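ABC transporter substrate-binding protein (Rhizobium radiobacter, PDB 6TFX) binds mannopinic acid as the solute-binding component of an ABC transporter and probably delivers such mannityl-opines for import. Local coordinates at residues 75-87 with 162-174. Numbering follows the deposited sequence. Where two conformers were deposited one is given.
Sequences PDVKWQGGYGNVT and RRPVGFGPFQVES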
ATOM      1  N   PRO A  75      13.008 -26.454  -8.445  0.50 31.28           N
ATOM      2  CA  PRO A  75      14.505 -26.618  -8.498  0.50 31.87           C
ATOM      3  C   PRO A  75      15.488 -25.591  -9.190  0.50 36.04           C
ATOM      4  O   PRO A  75      16.537 -25.298  -8.614  0.50 34.62           O
ATOM      5  CB  PRO A  75      14.679 -27.972  -9.214  0.50 34.22           C
ATOM      6  CG  PRO A  75      13.338 -28.282  -9.839  0.50 38.32           C
ATOM      7  CD  PRO A  75      12.333 -27.680  -8.909  0.50 33.29           C
ATOM      8  N   ASP A  76      15.241 -25.223 -10.453  1.00 33.88           N
ATOM      9  CA  ASP A  76      15.852 -24.390 -11.479  1.00 33.90           C
ATOM     10  C   ASP A  76      15.204 -23.013 -11.692  1.00 32.42           C
ATOM     11  O   ASP A  76      15.137 -22.551 -12.834  1.00 33.34           O
ATOM     12  CB  ASP A  76      15.897 -25.186 -12.816  1.00 37.61           C
ATOM     13  CG  ASP A  76      16.596 -26.540 -12.720  1.00 59.88           C
ATOM     14  OD1 ASP A  76      17.707 -26.600 -12.126  1.00 62.47           O
ATOM     15  OD2 ASP A  76      16.035 -27.538 -13.245  1.00 67.79           O
ATOM     16  N   VAL A  77      14.780 -22.327 -10.602  1.00 23.73           N
ATOM     17  CA  VAL A  77      14.307 -20.944 -10.707  1.00 20.90           C
ATOM     18  C   VAL A  77      15.603 -20.158 -10.638  1.00 25.37           C
ATOM     19  O   VAL A  77      16.380 -20.350  -9.701  1.00 27.67           O
ATOM     20  CB  VAL A  77      13.340 -20.496  -9.589  1.00 22.19           C
ATOM     21  CG1 VAL A  77      13.048 -18.996  -9.682  1.00 20.73           C
ATOM     22  CG2 VAL A  77      12.041 -21.294  -9.638  1.00 21.07           C
ATOM     23  N   LYS A  78      15.864 -19.336 -11.638  1.00 23.19           N
ATOM     24  CA  LYS A  78      17.109 -18.586 -11.701  1.00 23.91           C
ATOM     25  C   LYS A  78      16.948 -17.133 -11.273  1.00 24.67           C
ATOM     26  O   LYS A  78      15.984 -16.458 -11.675  1.00 24.38           O
ATOM     27  CB  LYS A  78      17.663 -18.577 -13.145  1.00 27.26           C
ATOM     28  CG  LYS A  78      17.697 -19.930 -13.850  1.00 41.19           C
ATOM     29  CD  LYS A  78      18.869 -20.794 -13.444  1.00 44.56           C
ATOM     30  CE  LYS A  78      18.790 -22.123 -14.154  1.00 50.33           C
ATOM     31  NZ  LYS A  78      19.786 -23.085 -13.626  1.00 62.99           N
ATOM     32  N   TRP A  79      17.949 -16.621 -10.550  1.00 20.12           N
ATOM     33  CA  TRP A  79      17.982 -15.210 -10.232  1.00 19.08           C
ATOM     34  C   TRP A  79      18.307 -14.462 -11.518  1.00 22.36           C
ATOM     35  O   TRP A  79      18.966 -15.011 -12.395  1.00 21.85           O
ATOM     36  CB  TRP A  79      19.110 -14.911  -9.228  1.00 17.91           C
ATOM     37  CG  TRP A  79      18.805 -15.354  -7.830  1.00 18.19           C
ATOM     38  CD1 TRP A  79      19.471 -16.295  -7.099  1.00 21.11           C
ATOM     39  CD2 TRP A  79      17.781 -14.817  -6.967  1.00 17.27           C
ATOM     40  NE1 TRP A  79      18.936 -16.366  -5.823  1.00 19.60           N
ATOM     41  CE2 TRP A  79      17.876 -15.495  -5.731  1.00 20.13           C
ATOM     42  CE3 TRP A  79      16.773 -13.846  -7.133  1.00 17.62           C
ATOM     43  CZ2 TRP A  79      16.988 -15.243  -4.665  1.00 18.82           C
ATOM     44  CZ3 TRP A  79      15.903 -13.587  -6.079  1.00 18.62           C
ATOM     45  CH2 TRP A  79      16.027 -14.271  -4.857  1.00 19.13           C
ATOM     46  N   GLN A  80      17.906 -13.195 -11.596  1.00 17.98           N
ATOM     47  CA  GLN A  80      18.313 -12.335 -12.705  1.00 17.95           C
ATOM     48  C   GLN A  80      19.828 -12.072 -12.570  1.00 21.77           C
ATOM     49  O   GLN A  80      20.379 -12.224 -11.485  1.00 21.54           O
ATOM     50  CB  GLN A  80      17.633 -10.977 -12.553  1.00 18.66           C
ATOM     51  CG  GLN A  80      16.133 -11.027 -12.885  1.00 18.83           C
ATOM     52  CD  GLN A  80      15.337  -9.979 -12.151  1.00 22.27           C
ATOM     53  OE1 GLN A  80      15.879  -9.054 -11.531  1.00 18.74           O
ATOM     54  NE2 GLN A  80      14.011 -10.141 -12.166  1.00 18.33           N
ATOM     55  N   GLY A  81      20.450 -11.616 -13.659  1.00 21.55           N
ATOM     56  CA  GLY A  81      21.841 -11.179 -13.678  1.00 22.21           C
ATOM     57  C   GLY A  81      22.926 -12.215 -13.450  1.00 24.58           C
ATOM     58  O   GLY A  81      24.087 -11.835 -13.289  1.00 26.35           O
ATOM     59  N   GLY A  82      22.594 -13.497 -13.478  1.00 20.73           N
ATOM     60  CA  GLY A  82      23.600 -14.559 -13.330  1.00 20.79           C
ATOM     61  C   GLY A  82      23.914 -14.981 -11.903  1.00 24.91           C
ATOM     62  O   GLY A  82      24.897 -15.698 -11.680  1.00 25.61           O
ATOM     63  N   TYR A  83      23.055 -14.609 -10.927  1.00 21.56           N
ATOM     64  CA  TYR A  83      23.274 -15.007  -9.526  1.00 21.40           C
ATOM     65  C   TYR A  83      22.986 -16.494  -9.267  1.00 26.38           C
ATOM     66  O   TYR A  83      23.226 -16.961  -8.160  1.00 26.81           O
ATOM     67  CB  TYR A  83      22.507 -14.098  -8.563  1.00 22.67           C
ATOM     68  CG  TYR A  83      23.236 -12.797  -8.341  1.00 22.46           C
ATOM     69  CD1 TYR A  83      24.210 -12.682  -7.352  1.00 24.76           C
ATOM     70  CD2 TYR A  83      22.963 -11.677  -9.123  1.00 22.70           C
ATOM     71  CE1 TYR A  83      24.897 -11.487  -7.152  1.00 23.62           C
ATOM     72  CE2 TYR A  83      23.642 -10.476  -8.929  1.00 23.30           C
ATOM     73  CZ  TYR A  83      24.625 -10.392  -7.955  1.00 25.78           C
ATOM     74  OH  TYR A  83      25.268  -9.197  -7.715  1.00 26.53           O
ATOM     75  N   GLY A  84      22.518 -17.212 -10.287  1.00 23.14           N
ATOM     76  CA  GLY A  84      22.284 -18.653 -10.231  1.00 23.64           C
ATOM     77  C   GLY A  84      20.932 -19.078  -9.700  1.00 25.90           C
ATOM     78  O   GLY A  84      19.974 -18.301  -9.714  1.00 23.75           O
ATOM     79  N   ASN A  85      20.848 -20.339  -9.254  1.00 24.57           N
ATOM     80  CA  ASN A  85      19.598 -20.924  -8.759  1.00 23.13           C
ATOM     81  C   ASN A  85      19.150 -20.319  -7.438  1.00 24.00           C
ATOM     82  O   ASN A  85      19.969 -20.061  -6.564  1.00 23.22           O
ATOM     83  CB  ASN A  85      19.747 -22.446  -8.578  1.00 26.72           C
ATOM     84  CG  ASN A  85      19.835 -23.235  -9.861  1.00 54.80           C
ATOM     85  OD1 ASN A  85      19.299 -22.846 -10.896  1.00 46.98           O
ATOM     86  ND2 ASN A  85      20.491 -24.383  -9.811  1.00 49.72           N
ATOM     87  N   VAL A  86      17.853 -20.108  -7.291  1.00 18.92           N
ATOM     88  CA  VAL A  86      17.285 -19.633  -6.023  1.00 18.49           C
ATOM     89  C   VAL A  86      17.294 -20.840  -5.067  1.00 22.76           C
ATOM     90  O   VAL A  86      16.794 -21.918  -5.424  1.00 23.24           O
ATOM     91  CB  VAL A  86      15.842 -19.120  -6.236  1.00 21.16           C
ATOM     92  CG1 VAL A  86      15.255 -18.623  -4.913  1.00 21.05           C
ATOM     93  CG2 VAL A  86      15.816 -18.017  -7.286  1.00 20.94           C
ATOM     94  N   THR A  87      17.816 -20.647  -3.855  1.00 18.46           N
ATOM     95  CA  THR A  87      17.908 -21.751  -2.890  1.00 18.11           C
ATOM     96  C   THR A  87      17.160 -21.440  -1.613  1.00 20.27           C
ATOM     97  O   THR A  87      16.841 -20.279  -1.333  1.00 19.25           O
ATOM     98  CB  THR A  87      19.384 -22.026  -2.501  1.00 25.26           C
ATOM     99  OG1 THR A  87      19.878 -20.907  -1.753  1.00 25.24           O
ATOM    100  CG2 THR A  87      20.270 -22.336  -3.711  1.00 26.27           C
ATOM    101  N   ARG A 162      18.916   0.616  -5.362  1.00 20.99           N
ATOM    102  CA  ARG A 162      18.929   1.209  -6.709  1.00 21.82           C
ATOM    103  C   ARG A 162      19.478   0.228  -7.773  1.00 25.38           C
ATOM    104  O   ARG A 162      19.470   0.544  -8.960  1.00 24.55           O
ATOM    105  CB  ARG A 162      19.667   2.565  -6.721  1.00 26.48           C
ATOM    106  CG  ARG A 162      18.915   3.659  -5.950  1.00 38.23           C
ATOM    107  CD  ARG A 162      19.402   5.071  -6.269  1.00 42.23           C
ATOM    108  NE  ARG A 162      18.792   5.621  -7.489  1.00 45.72           N
ATOM    109  CZ  ARG A 162      17.662   6.323  -7.517  1.00 60.28           C
ATOM    110  NH1 ARG A 162      16.992   6.564  -6.396  1.00 46.71           N
ATOM    111  NH2 ARG A 162      17.190   6.786  -8.667  1.00 48.70           N
ATOM    112  N   ARG A 163      19.925  -0.982  -7.345  1.00 21.17           N
ATOM    113  CA  ARG A 163      20.444  -2.019  -8.255  1.00 20.12           C
ATOM    114  C   ARG A 163      19.819  -3.347  -7.811  1.00 23.68           C
ATOM    115  O   ARG A 163      20.528  -4.226  -7.295  1.00 23.67           O
ATOM    116  CB  ARG A 163      21.973  -2.069  -8.189  1.00 21.05           C
ATOM    117  CG  ARG A 163      22.644  -0.822  -8.768  1.00 30.42           C
ATOM    118  CD  ARG A 163      24.161  -0.899  -8.680  1.00 37.08           C
ATOM    119  NE  ARG A 163      24.707  -2.045  -9.411  1.00 43.34           N
ATOM    120  CZ  ARG A 163      25.642  -2.863  -8.936  1.00 54.58           C
ATOM    121  NH1 ARG A 163      26.163  -2.662  -7.729  1.00 40.35           N
ATOM    122  NH2 ARG A 163      26.074  -3.879  -9.666  1.00 40.76           N
ATOM    123  N   PRO A 164      18.473  -3.475  -7.911  1.00 20.99           N
ATOM    124  CA  PRO A 164      17.811  -4.671  -7.373  1.00 20.49           C
ATOM    125  C   PRO A 164      18.046  -5.912  -8.211  1.00 21.44           C
ATOM    126  O   PRO A 164      18.304  -5.817  -9.422  1.00 20.81           O
ATOM    127  CB  PRO A 164      16.329  -4.287  -7.400  1.00 21.80           C
ATOM    128  CG  PRO A 164      16.215  -3.353  -8.566  1.00 25.10           C
ATOM    129  CD  PRO A 164      17.478  -2.533  -8.482  1.00 21.57           C
ATOM    130  N   VAL A 165      17.901  -7.081  -7.567  1.00 19.35           N
ATOM    131  CA  VAL A 165      18.043  -8.369  -8.240  1.00 17.69           C
ATOM    132  C   VAL A 165      16.918  -9.233  -7.729  1.00 19.12           C
ATOM    133  O   VAL A 165      16.839  -9.473  -6.529  1.00 18.61           O
ATOM    134  CB  VAL A 165      19.393  -9.065  -7.944  1.00 20.02           C
ATOM    135  CG1 VAL A 165      19.464 -10.430  -8.641  1.00 19.30           C
ATOM    136  CG2 VAL A 165      20.575  -8.183  -8.347  1.00 19.77           C
ATOM    137  N   GLY A 166      16.040  -9.673  -8.619  1.00 17.35           N
ATOM    138  CA  GLY A 166      14.949 -10.571  -8.236  1.00 17.12           C
ATOM    139  C   GLY A 166      14.875 -11.775  -9.157  1.00 19.52           C
ATOM    140  O   GLY A 166      15.794 -11.987  -9.959  1.00 17.54           O
ATOM    141  N   PHE A 167      13.838 -12.618  -8.988  1.00 16.79           N
ATOM    142  CA  PHE A 167      13.636 -13.742  -9.920  1.00 16.57           C
ATOM    143  C   PHE A 167      12.344 -13.553 -10.727  1.00 18.60           C
ATOM    144  O   PHE A 167      11.924 -14.457 -11.463  1.00 18.29           O
ATOM    145  CB  PHE A 167      13.705 -15.132  -9.248  1.00 18.37           C
ATOM    146  CG  PHE A 167      12.684 -15.408  -8.183  1.00 18.05           C
ATOM    147  CD1 PHE A 167      11.357 -15.663  -8.516  1.00 20.35           C
ATOM    148  CD2 PHE A 167      13.060 -15.500  -6.852  1.00 19.92           C
ATOM    149  CE1 PHE A 167      10.417 -15.946  -7.518  1.00 20.62           C
ATOM    150  CE2 PHE A 167      12.127 -15.801  -5.862  1.00 22.21           C
ATOM    151  CZ  PHE A 167      10.805 -15.991  -6.200  1.00 20.57           C
ATOM    152  N   GLY A 168      11.765 -12.365 -10.615  1.00 16.98           N
ATOM    153  CA  GLY A 168      10.547 -11.968 -11.318  1.00 16.94           C
ATOM    154  C   GLY A 168      10.757 -11.838 -12.820  1.00 20.06           C
ATOM    155  O   GLY A 168      11.886 -11.985 -13.339  1.00 18.51           O
ATOM    156  N   PRO A 169       9.663 -11.530 -13.544  1.00 17.22           N
ATOM    157  CA  PRO A 169       9.742 -11.524 -15.018  1.00 15.74           C
ATOM    158  C   PRO A 169      10.515 -10.376 -15.644  1.00 19.38           C
ATOM    159  O   PRO A 169      10.881 -10.483 -16.812  1.00 19.16           O
ATOM    160  CB  PRO A 169       8.265 -11.507 -15.455  1.00 17.11           C
ATOM    161  CG  PRO A 169       7.504 -10.937 -14.265  1.00 20.27           C
ATOM    162  CD  PRO A 169       8.267 -11.431 -13.058  1.00 17.60           C
ATOM    163  N   PHE A 170      10.724  -9.252 -14.901  1.00 16.51           N
ATOM    164  CA  PHE A 170      11.451  -8.111 -15.468  1.00 15.45           C
ATOM    165  C   PHE A 170      12.583  -7.709 -14.555  1.00 20.05           C
ATOM    166  O   PHE A 170      12.447  -7.790 -13.344  1.00 20.01           O
ATOM    167  CB  PHE A 170      10.500  -6.928 -15.723  1.00 16.69           C
ATOM    168  CG  PHE A 170       9.425  -7.294 -16.724  1.00 17.66           C
ATOM    169  CD1 PHE A 170       9.681  -7.250 -18.092  1.00 20.59           C
ATOM    170  CD2 PHE A 170       8.178  -7.743 -16.299  1.00 18.66           C
ATOM    171  CE1 PHE A 170       8.711  -7.662 -19.021  1.00 21.38           C
ATOM    172  CE2 PHE A 170       7.201  -8.130 -17.229  1.00 19.66           C
ATOM    173  CZ  PHE A 170       7.483  -8.115 -18.578  1.00 18.46           C
ATOM    174  N   GLN A 171      13.667  -7.212 -15.132  1.00 18.23           N
ATOM    175  CA  GLN A 171      14.832  -6.782 -14.352  1.00 19.17           C
ATOM    176  C   GLN A 171      15.118  -5.342 -14.635  1.00 22.49           C
ATOM    177  O   GLN A 171      14.848  -4.861 -15.731  1.00 22.12           O
ATOM    178  CB  GLN A 171      16.074  -7.623 -14.705  1.00 20.69           C
ATOM    179  CG  GLN A 171      16.448  -7.566 -16.198  1.00 20.56           C
ATOM    180  CD  GLN A 171      16.921  -8.896 -16.714  1.00 41.50           C
ATOM    181  OE1 GLN A 171      17.202  -9.822 -15.951  1.00 40.57           O
ATOM    182  NE2 GLN A 171      16.994  -9.029 -18.027  1.00 31.86           N
ATOM    183  N   VAL A 172      15.731  -4.655 -13.673  1.00 19.26           N
ATOM    184  CA  VAL A 172      16.086  -3.264 -13.873  1.00 19.95           C
ATOM    185  C   VAL A 172      17.376  -3.221 -14.665  1.00 24.57           C
ATOM    186  O   VAL A 172      18.407  -3.694 -14.177  1.00 24.35           O
ATOM    187  CB  VAL A 172      16.183  -2.489 -12.540  1.00 24.13           C
ATOM    188  CG1 VAL A 172      16.767  -1.087 -12.745  1.00 25.00           C
ATOM    189  CG2 VAL A 172      14.822  -2.414 -11.862  1.00 23.87           C
ATOM    190  N   GLU A 173      17.310  -2.695 -15.895  1.00 20.69           N
ATOM    191  CA  GLU A 173      18.508  -2.545 -16.720  1.00 21.16           C
ATOM    192  C   GLU A 173      19.248  -1.257 -16.318  1.00 28.59           C
ATOM    193  O   GLU A 173      20.480  -1.261 -16.196  1.00 29.41           O
ATOM    194  CB  GLU A 173      18.131  -2.519 -18.200  1.00 23.40           C
ATOM    195  CG  GLU A 173      19.339  -2.462 -19.123  1.00 30.31           C
ATOM    196  CD  GLU A 173      18.969  -2.444 -20.590  1.00 51.18           C
ATOM    197  OE1 GLU A 173      18.528  -1.379 -21.084  1.00 45.67           O
ATOM    198  OE2 GLU A 173      19.119  -3.498 -21.248  1.00 45.96           O
ATOM    199  N   SER A 174      18.495  -0.155 -16.138  1.00 24.56           N
ATOM    200  CA  SER A 174      19.045   1.146 -15.757  1.00 24.51           C
ATOM    201  C   SER A 174      17.976   2.062 -15.170  1.00 27.16           C
ATOM    202  O   SER A 174      16.775   1.892 -15.442  1.00 26.22           O
ATOM    203  CB  SER A 174      19.674   1.821 -16.973  1.00 27.97           C
ATOM    204  OG  SER A 174      18.730   2.056 -18.006  1.00 32.30           O
TER
HETATM  205  O   HOH W   1      13.092 -16.585 -12.742  1.00 27.04           O
HETATM  206  O   HOH W   2      16.492  -6.428 -11.452  1.00 23.21           O
HETATM  207  O   HOH W   3      19.258 -11.493 -16.238  1.00 35.56           O
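Q80 enters the turn formed by G166, G168 and Q171, and F167 in return fills a hollow of the other segment, showing how an irregular loop can interlock with the turn leading into a strand and that strand's first residues. The Q80 side chain, extended beyond CG, drops into this bend. There its NE2 donates to the G168 O at 3.0 Å, a partner lying in the amide plane of Q80, while the G166 N reaches Q80 OE1 at 3.0 Å from above the carbonyl plane. The backbone adds Q80 N to G166 O, 2.9 Å and nearly straight at 162°. Q171 OE1 lies against Q80 CG at 3.5 Å, the side chains running antiparallel with amide planes 83° apart.

F167 wedges among V77, W79 and V86; F167 CD2 lies 3.5 Å from W79 CZ3, the rings inclined at 53°. V86 CG2 sits over one face of W79, whose NE1 hydrogen-bonds D90 OD2 in helix 88-98. Farther along, V165 CG1 meets Y83 CD2 at 3.7 Å.

The contact lies away from the opine. With NE2 also donating to I35 O, and water to OE1, both ends of Q80's buried amide are engaged, which probably fixes which is N and which O.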